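Local coordinates for phosphotriesterase family protein (Listeria monocytogenes serotype 4b str. H7858, PDB 3PNZ) that probably hydrolyses phosphorylated sugar lactones at a two-zinc centre, as a lactonase of the phosphotriesterase family with an amidohydrolase fold, at residues Tyr71-Leu76 with Gly142-Pro147; Gly158-Thr163 with Ala190-Leu195; His185-Ala190 with Ile213-Arg218. All blocks are in the same frame, centred on the assembly; numbering follows the deposited sequence. Where two conformers were deposited one is given.

Interaction 1: residues Tyr71-Leu76 with Gly142-Pro147; sequences YGRRVL and GLEGTP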
ATOM      1  N   TYR A  71      -5.035  -7.403  -8.563  1.00 22.08           N
ATOM      2  CA  TYR A  71      -4.273  -6.424  -9.326  1.00 23.46           C
ATOM      3  C   TYR A  71      -3.130  -7.062 -10.127  1.00 23.58           C
ATOM      4  O   TYR A  71      -2.161  -6.394 -10.488  1.00 24.92           O
ATOM      5  CB  TYR A  71      -3.760  -5.302  -8.404  1.00 22.70           C
ATOM      6  CG  TYR A  71      -3.652  -3.963  -9.098  1.00 23.14           C
ATOM      7  CD1 TYR A  71      -4.793  -3.269  -9.479  1.00 25.33           C
ATOM      8  CD2 TYR A  71      -2.418  -3.404  -9.382  1.00 23.72           C
ATOM      9  CE1 TYR A  71      -4.707  -2.046 -10.126  1.00 24.31           C
ATOM     10  CE2 TYR A  71      -2.319  -2.173 -10.033  1.00 26.07           C
ATOM     11  CZ  TYR A  71      -3.472  -1.504 -10.400  1.00 26.26           C
ATOM     12  OH  TYR A  71      -3.390  -0.286 -11.043  1.00 29.10           O
ATOM     13  N   GLY A  72      -3.256  -8.362 -10.398  1.00 23.14           N
ATOM     14  CA  GLY A  72      -2.351  -9.057 -11.303  1.00 23.58           C
ATOM     15  C   GLY A  72      -0.901  -9.112 -10.862  1.00 24.04           C
ATOM     16  O   GLY A  72      -0.008  -8.625 -11.549  1.00 23.66           O
ATOM     17  N   ARG A  73      -0.656  -9.739  -9.717  1.00 21.20           N
ATOM     18  CA  ARG A  73       0.690  -9.802  -9.181  1.00 24.82           C
ATOM     19  C   ARG A  73       1.646 -10.540 -10.113  1.00 23.43           C
ATOM     20  O   ARG A  73       1.251 -11.466 -10.827  1.00 22.78           O
ATOM     21  CB  ARG A  73       0.697 -10.503  -7.824  1.00 22.82           C
ATOM     22  CG  ARG A  73      -0.237  -9.915  -6.776  1.00 24.80           C
ATOM     23  CD  ARG A  73       0.203 -10.458  -5.430  1.00 22.34           C
ATOM     24  NE  ARG A  73      -0.647 -10.136  -4.289  1.00 20.84           N
ATOM     25  CZ  ARG A  73      -1.542 -10.970  -3.763  1.00 23.30           C
ATOM     26  NH1 ARG A  73      -1.759 -12.165  -4.309  1.00 22.82           N
ATOM     27  NH2 ARG A  73      -2.234 -10.607  -2.696  1.00 22.09           N
ATOM     28  N   ARG A  74       2.900 -10.103 -10.093  1.00 22.56           N
ATOM     29  CA  ARG A  74       4.009 -10.830 -10.700  1.00 25.44           C
ATOM     30  C   ARG A  74       5.063 -11.039  -9.609  1.00 23.03           C
ATOM     31  O   ARG A  74       6.145 -10.446  -9.640  1.00 21.65           O
ATOM     32  CB  ARG A  74       4.576 -10.039 -11.883  1.00 25.64           C
ATOM     33  CG  ARG A  74       3.630  -9.949 -13.077  1.00 25.59           C
ATOM     34  CD  ARG A  74       3.238 -11.343 -13.533  1.00 26.57           C
ATOM     35  NE  ARG A  74       2.471 -11.373 -14.776  1.00 29.51           N
ATOM     36  CZ  ARG A  74       1.142 -11.361 -14.853  1.00 31.74           C
ATOM     37  NH1 ARG A  74       0.392 -11.297 -13.754  1.00 29.48           N
ATOM     38  NH2 ARG A  74       0.558 -11.408 -16.041  1.00 31.97           N
ATOM     39  N   VAL A  75       4.721 -11.870  -8.629  1.00 22.98           N
ATOM     40  CA  VAL A  75       5.526 -12.019  -7.419  1.00 23.56           C
ATOM     41  C   VAL A  75       6.955 -12.480  -7.699  1.00 24.04           C
ATOM     42  O   VAL A  75       7.903 -11.984  -7.089  1.00 22.50           O
ATOM     43  CB  VAL A  75       4.854 -12.971  -6.412  1.00 25.02           C
ATOM     44  CG1 VAL A  75       5.719 -13.147  -5.170  1.00 24.85           C
ATOM     45  CG2 VAL A  75       3.477 -12.441  -6.033  1.00 25.84           C
ATOM     46  N   LEU A  76       7.123 -13.424  -8.619  1.00 24.44           N
ATOM     47  CA  LEU A  76       8.468 -13.909  -8.918  1.00 27.53           C
ATOM     48  C   LEU A  76       9.353 -12.811  -9.502  1.00 26.15           C
ATOM     49  O   LEU A  76      10.545 -12.751  -9.212  1.00 25.96           O
ATOM     50  CB  LEU A  76       8.430 -15.135  -9.840  1.00 25.51           C
ATOM     51  CG  LEU A  76       7.745 -16.366  -9.236  1.00 24.90           C
ATOM     52  CD1 LEU A  76       7.657 -17.495 -10.255  1.00 33.06           C
ATOM     53  CD2 LEU A  76       8.476 -16.817  -7.979  1.00 28.35           C
ATOM     54  N   GLY A 142       2.808 -18.217   1.594  1.00 24.84           N
ATOM     55  CA  GLY A 142       3.374 -17.521   0.455  1.00 24.10           C
ATOM     56  C   GLY A 142       2.320 -16.989  -0.498  1.00 23.20           C
ATOM     57  O   GLY A 142       1.179 -17.452  -0.513  1.00 24.20           O
ATOM     58  N   LEU A 143       2.709 -16.002  -1.296  1.00 24.03           N
ATOM     59  CA  LEU A 143       1.813 -15.424  -2.289  1.00 25.83           C
ATOM     60  C   LEU A 143       1.728 -16.272  -3.560  1.00 24.66           C
ATOM     61  O   LEU A 143       2.746 -16.610  -4.157  1.00 28.37           O
ATOM     62  CB  LEU A 143       2.274 -14.006  -2.639  1.00 25.08           C
ATOM     63  CG  LEU A 143       2.111 -12.944  -1.547  1.00 25.85           C
ATOM     64  CD1 LEU A 143       3.169 -11.851  -1.681  1.00 26.36           C
ATOM     65  CD2 LEU A 143       0.700 -12.354  -1.554  1.00 22.75           C
ATOM     66  N   GLU A 144       0.507 -16.608  -3.962  1.00 27.50           N
ATOM     67  CA  GLU A 144       0.250 -17.198  -5.279  1.00 28.11           C
ATOM     68  C   GLU A 144       1.127 -18.391  -5.646  1.00 33.49           C
ATOM     69  O   GLU A 144       1.664 -18.455  -6.752  1.00 33.26           O
ATOM     70  CB  GLU A 144       0.374 -16.123  -6.361  1.00 31.00           C
ATOM     71  CG  GLU A 144      -0.533 -14.950  -6.091  1.00 27.97           C
ATOM     72  CD  GLU A 144      -0.670 -14.010  -7.271  1.00 30.88           C
ATOM     73  OE1 GLU A 144      -1.421 -13.027  -7.129  1.00 28.12           O
ATOM     74  OE2 GLU A 144      -0.038 -14.247  -8.326  1.00 29.64           O
ATOM     75  N   GLY A 145       1.264 -19.334  -4.722  1.00 33.71           N
ATOM     76  CA  GLY A 145       2.028 -20.543  -4.985  1.00 33.69           C
ATOM     77  C   GLY A 145       3.538 -20.393  -4.886  1.00 34.67           C
ATOM     78  O   GLY A 145       4.275 -21.346  -5.148  1.00 39.48           O
ATOM     79  N   THR A 146       4.008 -19.205  -4.511  1.00 27.75           N
ATOM     80  CA  THR A 146       5.439 -18.968  -4.349  1.00 27.14           C
ATOM     81  C   THR A 146       5.797 -19.030  -2.867  1.00 24.94           C
ATOM     82  O   THR A 146       4.908 -19.039  -2.012  1.00 28.72           O
ATOM     83  CB  THR A 146       5.850 -17.581  -4.890  1.00 28.71           C
ATOM     84  OG1 THR A 146       5.487 -16.573  -3.934  1.00 26.74           O
ATOM     85  CG2 THR A 146       5.176 -17.295  -6.242  1.00 28.02           C
ATOM     86  N   PRO A 147       7.101 -19.061  -2.553  1.00 28.19           N
ATOM     87  CA  PRO A 147       7.527 -19.055  -1.150  1.00 28.76           C
ATOM     88  C   PRO A 147       7.655 -17.652  -0.566  1.00 27.24           C
ATOM     89  O   PRO A 147       8.128 -17.515   0.563  1.00 26.46           O
ATOM     90  CB  PRO A 147       8.929 -19.689  -1.203  1.00 29.53           C
ATOM     91  CG  PRO A 147       9.184 -20.032  -2.655  1.00 34.69           C
ATOM     92  CD  PRO A 147       8.242 -19.217  -3.464  1.00 30.12           C
TER
HETATM   93  O   HOH W   1      -2.720 -11.618  -8.895  1.00 25.55           O
HETATM   94  O   HOH W   2       2.591 -13.814  -9.137  1.00 30.51           O

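Interaction 2: residues Gly158-Thr163 with Ala190-Leu195; sequences GYNMIT and AGTMAL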
ATOM      1  N   GLY A 158     -15.202   1.495  -2.087  1.00 19.11           N
ATOM      2  CA  GLY A 158     -15.493   2.282  -3.275  1.00 18.84           C
ATOM      3  C   GLY A 158     -15.707   3.760  -3.029  1.00 18.02           C
ATOM      4  O   GLY A 158     -15.567   4.255  -1.899  1.00 16.09           O
ATOM      5  N   TYR A 159     -16.052   4.475  -4.098  1.00 16.01           N
ATOM      6  CA  TYR A 159     -16.222   5.916  -3.991  1.00 14.68           C
ATOM      7  C   TYR A 159     -17.496   6.246  -3.218  1.00 15.96           C
ATOM      8  O   TYR A 159     -18.609   6.069  -3.724  1.00 15.89           O
ATOM      9  CB  TYR A 159     -16.250   6.575  -5.368  1.00 16.60           C
ATOM     10  CG  TYR A 159     -16.547   8.051  -5.265  1.00 16.60           C
ATOM     11  CD1 TYR A 159     -15.657   8.909  -4.627  1.00 16.89           C
ATOM     12  CD2 TYR A 159     -17.719   8.586  -5.793  1.00 18.92           C
ATOM     13  CE1 TYR A 159     -15.920  10.265  -4.518  1.00 16.24           C
ATOM     14  CE2 TYR A 159     -17.995   9.942  -5.688  1.00 18.92           C
ATOM     15  CZ  TYR A 159     -17.093  10.774  -5.052  1.00 17.95           C
ATOM     16  OH  TYR A 159     -17.370  12.113  -4.932  1.00 17.36           O
ATOM     17  N   ASN A 160     -17.327   6.742  -1.997  1.00 16.64           N
ATOM     18  CA  ASN A 160     -18.450   7.063  -1.123  1.00 15.61           C
ATOM     19  C   ASN A 160     -19.384   5.879  -0.884  1.00 18.68           C
ATOM     20  O   ASN A 160     -20.583   6.055  -0.667  1.00 17.72           O
ATOM     21  CB  ASN A 160     -19.225   8.290  -1.639  1.00 18.02           C
ATOM     22  CG  ASN A 160     -18.706   9.588  -1.052  1.00 19.39           C
ATOM     23  OD1 ASN A 160     -17.902   9.587  -0.115  1.00 19.36           O
ATOM     24  ND2 ASN A 160     -19.187  10.706  -1.579  1.00 19.15           N
ATOM     25  N   MET A 161     -18.819   4.670  -0.936  0.52 16.35           N
ATOM     26  CA  MET A 161     -19.593   3.432  -0.808  0.52 17.35           C
ATOM     27  C   MET A 161     -18.795   2.356  -0.059  0.52 18.12           C
ATOM     28  O   MET A 161     -17.581   2.250  -0.245  0.52 18.43           O
ATOM     29  CB  MET A 161     -19.940   2.883  -2.202  0.52 18.05           C
ATOM     30  CG  MET A 161     -20.903   3.732  -3.047  0.52 17.12           C
ATOM     31  SD  MET A 161     -21.130   3.105  -4.734  0.52 17.97           S
ATOM     32  CE  MET A 161     -19.606   3.622  -5.521  0.52 17.60           C
ATOM     33  N   ILE A 162     -19.468   1.569   0.781  1.00 18.66           N
ATOM     34  CA  ILE A 162     -18.927   0.282   1.204  1.00 16.50           C
ATOM     35  C   ILE A 162     -20.030  -0.706   0.851  1.00 18.19           C
ATOM     36  O   ILE A 162     -21.075  -0.735   1.495  1.00 20.52           O
ATOM     37  CB  ILE A 162     -18.586   0.219   2.695  1.00 17.84           C
ATOM     38  CG1 ILE A 162     -17.508   1.249   3.036  1.00 17.43           C
ATOM     39  CG2 ILE A 162     -18.095  -1.201   3.064  1.00 19.05           C
ATOM     40  CD1 ILE A 162     -16.991   1.129   4.471  1.00 18.52           C
ATOM     41  N   THR A 163     -19.818  -1.472  -0.210  1.00 18.30           N
ATOM     42  CA  THR A 163     -20.821  -2.433  -0.653  1.00 20.12           C
ATOM     43  C   THR A 163     -20.826  -3.647   0.271  1.00 22.01           C
ATOM     44  O   THR A 163     -19.876  -3.857   1.033  1.00 20.21           O
ATOM     45  CB  THR A 163     -20.547  -2.907  -2.080  1.00 21.61           C
ATOM     46  OG1 THR A 163     -19.334  -3.675  -2.105  1.00 20.29           O
ATOM     47  CG2 THR A 163     -20.414  -1.714  -3.028  1.00 21.08           C
ATOM     48  N   ALA A 190     -10.614   7.819  -3.675  1.00 16.79           N
ATOM     49  CA  ALA A 190     -10.614   9.278  -3.545  1.00 15.82           C
ATOM     50  C   ALA A 190     -10.616   9.701  -2.081  1.00 18.46           C
ATOM     51  O   ALA A 190     -11.147  10.748  -1.726  1.00 16.35           O
ATOM     52  CB  ALA A 190     -11.814   9.895  -4.295  1.00 17.13           C
ATOM     53  N   GLY A 191     -10.028   8.879  -1.219  1.00 14.66           N
ATOM     54  CA  GLY A 191      -9.922   9.259   0.180  1.00 14.09           C
ATOM     55  C   GLY A 191     -11.227   9.247   0.956  1.00 16.41           C
ATOM     56  O   GLY A 191     -11.323   9.857   2.025  1.00 16.20           O
ATOM     57  N   THR A 192     -12.236   8.552   0.433  1.00 13.69           N
ATOM     58  CA  THR A 192     -13.524   8.465   1.113  1.00 13.90           C
ATOM     59  C   THR A 192     -13.696   7.194   1.957  1.00 14.58           C
ATOM     60  O   THR A 192     -13.016   6.188   1.750  1.00 15.99           O
ATOM     61  CB  THR A 192     -14.693   8.535   0.108  1.00 15.95           C
ATOM     62  OG1 THR A 192     -14.690   7.355  -0.708  1.00 14.86           O
ATOM     63  CG2 THR A 192     -14.563   9.770  -0.783  1.00 16.04           C
ATOM     64  N   MET A 193     -14.610   7.282   2.919  1.00 14.60           N
ATOM     65  CA  MET A 193     -15.116   6.144   3.687  1.00 16.38           C
ATOM     66  C   MET A 193     -14.191   5.673   4.809  1.00 15.67           C
ATOM     67  O   MET A 193     -14.423   4.617   5.393  1.00 15.52           O
ATOM     68  CB  MET A 193     -15.489   4.971   2.777  1.00 17.80           C
ATOM     69  CG  MET A 193     -16.501   5.340   1.681  1.00 17.25           C
ATOM     70  SD  MET A 193     -17.986   6.194   2.310  1.00 19.05           S
ATOM     71  CE  MET A 193     -18.852   4.840   3.082  1.00 19.58           C
ATOM     72  N   ALA A 194     -13.171   6.460   5.141  1.00 15.85           N
ATOM     73  CA  ALA A 194     -12.267   6.032   6.216  1.00 15.64           C
ATOM     74  C   ALA A 194     -13.001   5.784   7.532  1.00 16.09           C
ATOM     75  O   ALA A 194     -12.740   4.794   8.216  1.00 17.90           O
ATOM     76  CB  ALA A 194     -11.134   7.030   6.414  1.00 16.36           C
ATOM     77  N   LEU A 195     -13.915   6.678   7.900  1.00 15.98           N
ATOM     78  CA  LEU A 195     -14.600   6.529   9.177  1.00 16.56           C
ATOM     79  C   LEU A 195     -15.513   5.308   9.197  1.00 16.52           C
ATOM     80  O   LEU A 195     -15.678   4.667  10.240  1.00 17.47           O
ATOM     81  CB  LEU A 195     -15.374   7.795   9.530  1.00 16.40           C
ATOM     82  CG  LEU A 195     -14.500   9.044   9.680  1.00 18.58           C
ATOM     83  CD1 LEU A 195     -15.394  10.268   9.888  1.00 26.43           C
ATOM     84  CD2 LEU A 195     -13.502   8.881  10.822  1.00 20.19           C
TER
HETATM   85  O   HOH W   3     -13.455   4.215  -0.221  1.00 15.71           O

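Interaction 3: residues His185-Ala190 with Ile213-Arg218; sequences HSHTEA and IGHMDR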
ATOM      1  N   HIS A 185      -3.728  -2.673   5.804  1.00 16.35           N
ATOM      2  CA  HIS A 185      -3.714  -1.489   4.942  1.00 16.09           C
ATOM      3  C   HIS A 185      -5.061  -1.412   4.255  1.00 16.06           C
ATOM      4  O   HIS A 185      -5.649  -2.436   3.931  1.00 18.22           O
ATOM      5  CB  HIS A 185      -2.604  -1.604   3.899  1.00 16.95           C
ATOM      6  CG  HIS A 185      -2.442  -0.383   3.044  1.00 18.25           C
ATOM      7  ND1 HIS A 185      -2.075   0.840   3.563  1.00 17.65           N
ATOM      8  CD2 HIS A 185      -2.564  -0.205   1.707  1.00 21.18           C
ATOM      9  CE1 HIS A 185      -1.995   1.726   2.584  1.00 22.03           C
ATOM     10  NE2 HIS A 185      -2.292   1.119   1.449  1.00 23.32           N
ATOM     11  N   SER A 186      -5.569  -0.204   4.045  1.00 15.25           N
ATOM     12  CA  SER A 186      -6.808  -0.080   3.279  1.00 16.56           C
ATOM     13  C   SER A 186      -6.643   0.830   2.067  1.00 16.87           C
ATOM     14  O   SER A 186      -5.835   1.756   2.068  1.00 16.85           O
ATOM     15  CB  SER A 186      -7.958   0.411   4.163  1.00 17.48           C
ATOM     16  OG  SER A 186      -7.825   1.788   4.471  1.00 19.49           O
ATOM     17  N   HIS A 187      -7.399   0.527   1.019  1.00 17.06           N
ATOM     18  CA  HIS A 187      -7.567   1.451  -0.088  1.00 16.36           C
ATOM     19  C   HIS A 187      -8.830   2.258   0.182  1.00 16.58           C
ATOM     20  O   HIS A 187      -9.867   1.682   0.472  1.00 17.05           O
ATOM     21  CB  HIS A 187      -7.739   0.675  -1.391  1.00 20.96           C
ATOM     22  CG  HIS A 187      -8.271   1.503  -2.515  1.00 19.53           C
ATOM     23  ND1 HIS A 187      -7.454   2.094  -3.452  1.00 21.31           N
ATOM     24  CD2 HIS A 187      -9.539   1.839  -2.854  1.00 19.76           C
ATOM     25  CE1 HIS A 187      -8.195   2.760  -4.325  1.00 23.54           C
ATOM     26  NE2 HIS A 187      -9.465   2.619  -3.985  1.00 19.71           N
ATOM     27  N   THR A 188      -8.730   3.582   0.122  1.00 16.00           N
ATOM     28  CA  THR A 188      -9.924   4.411   0.075  1.00 16.02           C
ATOM     29  C   THR A 188      -9.999   4.996  -1.329  1.00 18.83           C
ATOM     30  O   THR A 188      -8.985   5.410  -1.902  1.00 18.38           O
ATOM     31  CB  THR A 188      -9.940   5.550   1.119  1.00 16.66           C
ATOM     32  OG1 THR A 188      -8.852   6.453   0.889  1.00 19.13           O
ATOM     33  CG2 THR A 188      -9.878   4.998   2.546  1.00 16.53           C
ATOM     34  N   GLU A 189     -11.196   5.005  -1.891  1.00 17.98           N
ATOM     35  CA  GLU A 189     -11.380   5.557  -3.226  1.00 16.82           C
ATOM     36  C   GLU A 189     -11.547   7.069  -3.097  1.00 15.52           C
ATOM     37  O   GLU A 189     -12.490   7.546  -2.461  1.00 16.57           O
ATOM     38  CB  GLU A 189     -12.606   4.935  -3.884  1.00 15.56           C
ATOM     39  CG  GLU A 189     -12.754   5.310  -5.347  1.00 18.43           C
ATOM     40  CD  GLU A 189     -11.567   4.880  -6.190  1.00 23.94           C
ATOM     41  OE1 GLU A 189     -11.071   3.743  -6.001  1.00 23.58           O
ATOM     42  OE2 GLU A 189     -11.133   5.676  -7.054  1.00 30.25           O
ATOM     43  N   ALA A 190     -10.614   7.819  -3.675  1.00 16.79           N
ATOM     44  CA  ALA A 190     -10.614   9.278  -3.545  1.00 15.82           C
ATOM     45  C   ALA A 190     -10.616   9.701  -2.081  1.00 18.46           C
ATOM     46  O   ALA A 190     -11.147  10.748  -1.726  1.00 16.35           O
ATOM     47  CB  ALA A 190     -11.814   9.895  -4.295  1.00 17.13           C
ATOM     48  N   ILE A 213      -4.198   3.812   6.413  1.00 15.91           N
ATOM     49  CA  ILE A 213      -5.261   4.118   5.466  1.00 15.94           C
ATOM     50  C   ILE A 213      -4.665   4.794   4.238  1.00 17.54           C
ATOM     51  O   ILE A 213      -4.077   5.876   4.324  1.00 17.68           O
ATOM     52  CB  ILE A 213      -6.326   4.996   6.124  1.00 15.05           C
ATOM     53  CG1 ILE A 213      -6.886   4.296   7.364  1.00 19.80           C
ATOM     54  CG2 ILE A 213      -7.443   5.364   5.110  1.00 17.15           C
ATOM     55  CD1 ILE A 213      -7.848   5.139   8.145  1.00 19.83           C
ATOM     56  N   GLY A 214      -4.806   4.134   3.094  1.00 17.09           N
ATOM     57  CA  GLY A 214      -4.246   4.634   1.850  1.00 18.32           C
ATOM     58  C   GLY A 214      -5.039   5.793   1.259  1.00 19.99           C
ATOM     59  O   GLY A 214      -6.237   5.941   1.519  1.00 19.17           O
ATOM     60  N   HIS A 215      -4.335   6.625   0.488  1.00 18.33           N
ATOM     61  CA  HIS A 215      -4.929   7.689  -0.330  1.00 17.57           C
ATOM     62  C   HIS A 215      -5.589   8.824   0.459  1.00 18.51           C
ATOM     63  O   HIS A 215      -6.513   9.466  -0.024  1.00 17.96           O
ATOM     64  CB  HIS A 215      -5.882   7.091  -1.382  1.00 18.81           C
ATOM     65  CG  HIS A 215      -5.326   5.877  -2.052  1.00 22.35           C
ATOM     66  ND1 HIS A 215      -4.020   5.807  -2.490  1.00 26.26           N
ATOM     67  CD2 HIS A 215      -5.875   4.667  -2.312  1.00 22.69           C
ATOM     68  CE1 HIS A 215      -3.793   4.613  -3.008  1.00 26.41           C
ATOM     69  NE2 HIS A 215      -4.904   3.904  -2.917  1.00 23.94           N
ATOM     70  N   MET A 216      -5.097   9.096   1.667  1.00 15.69           N
ATOM     71  CA  MET A 216      -5.637  10.212   2.438  1.00 15.33           C
ATOM     72  C   MET A 216      -5.385  11.571   1.766  1.00 17.40           C
ATOM     73  O   MET A 216      -6.107  12.542   2.007  1.00 19.21           O
ATOM     74  CB  MET A 216      -5.083  10.186   3.871  1.00 17.49           C
ATOM     75  CG  MET A 216      -5.670   9.074   4.727  1.00 17.74           C
ATOM     76  SD  MET A 216      -7.379   9.371   5.230  1.00 21.07           S
ATOM     77  CE  MET A 216      -8.286   8.635   3.865  1.00 16.77           C
ATOM     78  N   ASP A 217      -4.383  11.621   0.897  1.00 16.54           N
ATOM     79  CA  ASP A 217      -4.069  12.829   0.137  1.00 18.86           C
ATOM     80  C   ASP A 217      -5.125  13.155  -0.919  1.00 19.27           C
ATOM     81  O   ASP A 217      -5.060  14.215  -1.541  1.00 18.48           O
ATOM     82  CB  ASP A 217      -2.750  12.634  -0.592  1.00 20.94           C
ATOM     83  CG  ASP A 217      -2.774  11.397  -1.451  1.00 23.45           C
ATOM     84  OD1 ASP A 217      -2.687  10.304  -0.874  1.00 22.80           O
ATOM     85  OD2 ASP A 217      -2.958  11.503  -2.688  1.00 28.44           O
ATOM     86  N   ARG A 218      -6.078  12.252  -1.142  1.00 17.08           N
ATOM     87  CA  ARG A 218      -7.110  12.502  -2.154  1.00 18.04           C
ATOM     88  C   ARG A 218      -8.278  13.320  -1.603  1.00 19.41           C
ATOM     89  O   ARG A 218      -9.104  13.824  -2.367  1.00 21.93           O
ATOM     90  CB  ARG A 218      -7.634  11.194  -2.760  1.00 16.64           C
ATOM     91  CG  ARG A 218      -6.619  10.428  -3.618  1.00 20.34           C
ATOM     92  CD  ARG A 218      -6.353  11.112  -4.973  1.00 22.13           C
ATOM     93  NE  ARG A 218      -7.591  11.330  -5.720  1.00 21.66           N
ATOM     94  CZ  ARG A 218      -8.196  10.402  -6.459  1.00 26.34           C
ATOM     95  NH1 ARG A 218      -7.670   9.188  -6.566  1.00 24.57           N
ATOM     96  NH2 ARG A 218      -9.332  10.686  -7.093  1.00 25.18           N
TER
HETATM   97  O   HOH W   4      -8.992   7.184  -8.328  1.00 34.82           O

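Interaction 1: residues Tyr71-Leu76 with Gly142-Pro147
Residues 71-76 run out of a loop into the first turn of helix 75-85, with Arg-74 at the N-cap, and face a type I' turn from Leu-143 to Thr-146; the closest CA pair, Val-75 and Leu-143, is 7.2 Å apart. Arg-73, its CG anti to the carbonyl carbon and its chain extended from CG to NE, carries a guanidinium into the interior. CD2 of Leu-143 sits over the centre of one guanidinium face, 3.4 Å from CZ, while Glu-144 comes in at the edge. There NH1 of Arg-73 makes a salt bridge of 3.0 Å with OE1 of Glu-144, using the anti lone pair of that oxygen; the bond is bent, at 144°, and the two planes lie 58° apart. The buried guanidinium is gripped on all three nitrogens: Glu-138 shares NH1, Thr-92 O takes NH2 and Thr-67 O takes NE. In this TIM-barrel fold the contact fastens the start of helix 75-85 to the loop that leads from helix 128-140 to strand 150-152. The carboxylate of Glu-144 is held further by Lys-106, which pairs with OE2, and by two waters: one links OE1 to the backbone N of Arg-73, the other joins OE2 to the N of Val-75. Both charged partners of Glu-144 probably keep it ionised. Beyond the ion pair the contact turns apolar. CG2 of Val-75 lies 3.9 Å from CB of Leu-143, and CD2 of Leu-76 passes CG2 of Thr-146 at 3.8 Å, the two side chains running in opposite senses. Thr-146 turns its OG1 into the crowded position between N and carbonyl carbon (chi1 78°), where it donates to Leu-143 O at 2.8 Å, in the carbonyl plane, beside the turn's own N-H bond to the same oxygen.

Interaction 2: residues Gly158-Thr163 with Ala190-Leu195
With chi1 at 67°, Thr-192 sets OG1 between its backbone N and carbonyl carbon and leaves CG2 anti to the carbonyl carbon, so that the hydroxyl and the methyl meet the opposing loop at different points. OG1 accepts the backbone N-H of Asn-160 at 3.0 Å in a nearly straight bond (170°), and it is also hydrogen-bonded to Glu-189 O. CB and CG2 of the same threonine receive Asn-160 OD1, 3.4 Å from CB, the two side chains crossing at about a right angle. Met-193 is bent at both chi2 and chi3, which folds its thioether against the main chain of residues 160-161: SD lies 3.5 Å from Asn-160 C. Its CE goes on to meet CG1 of Ile-162 at 3.8 Å. Residues 158-161 form a type II turn in the loop between strand 150-152 and helix 164-180, and residues 190-193 lead into helix 194-203, so the contact joins two neighbouring loops of the TIM barrel near the surface. Glu-196 and Ile-200 of that second helix also touch Ile-162. At the outer side, Tyr-159, its CG anti to the backbone N, brings CD1 to 4.0 Å from CB of Ala-190. A water donates to both Gly-158 O and Thr-192 O, 2.7 Å from the former, tying the two main chains together beside the threonine bond.

Interaction 3: residues His185-Ala190 with Ile213-Arg218
Two zinc ligands of the amidohydrolase-type metal centre, His-187 and His-215, lie at the C-terminal ends of neighbouring parallel strands of the TIM barrel. Ser-186 and Ile-213 form the parallel bridge between the strands, and Gly-214 N donates to Ser-186 O at 2.8 Å, in the carbonyl plane. Gly-214, without a side chain, lies close against Ser-186 O and the His-185 ring. Just beyond, Thr-188 swings OG1 into the crowded position between N and carbonyl carbon and donates to Gly-214 O at 2.7 Å, also in the carbonyl plane, while its CG2 packs on CG2 of Ile-213. CE of Met-216, on a chain bent at chi2 and chi3, also touches Thr-188 OG1, the two side chains crossing at about a right angle. The metal-bound nitrogens, His-187 ND1 and His-215 NE2, stand only 3.2 Å apart because both point at the same zinc, and the two ring planes are inclined at 75°. The third protein ligand of this zinc is the carboxylated Lys-154. Each ring is fixed from behind: His-215 ND1 bonds to Asp-238, and His-187 NE2 donates in its ring plane to Glu-189 OE1 at 2.8 Å, meeting the carboxylate from above its plane. Such carboxylate partners would probably make the imidazoles stronger metal donors. Thr-188 O lies at the edge of the His-215 ring, 3.2 Å from CD2. Towards the loop ends, Arg-218, bent at chi2 and chi3, folds its guanidinium over Ala-190, with CA above the centre of one face; Tyr-245 adds a cation-pi contact. A water in the guanidinium plane accepts from Arg-218 NH1 at 3.0 Å and donates to Glu-189 OE2.

All three contacts belong to one TIM-barrel domain. Interaction 1 closes first along the chain, whereas interactions 2 and 3 alternate their segments and share Ala-190, which lies in the loop from strand 184-186 to helix 194-203. Their centres are 9 Å apart, and they touch where Gly-158 and Tyr-159 pack on Glu-189 and where Gly-191 meets Arg-218. Interaction 1 stands apart, its centre 27 Å from that of interaction 2 and 23 Å from that of interaction 3. Interaction 3 is the buried one and holds zinc ligands; interaction 2 lies outward of it at the surface. Glu-189 thus connects the surface loop packing with a histidine of the metal centre.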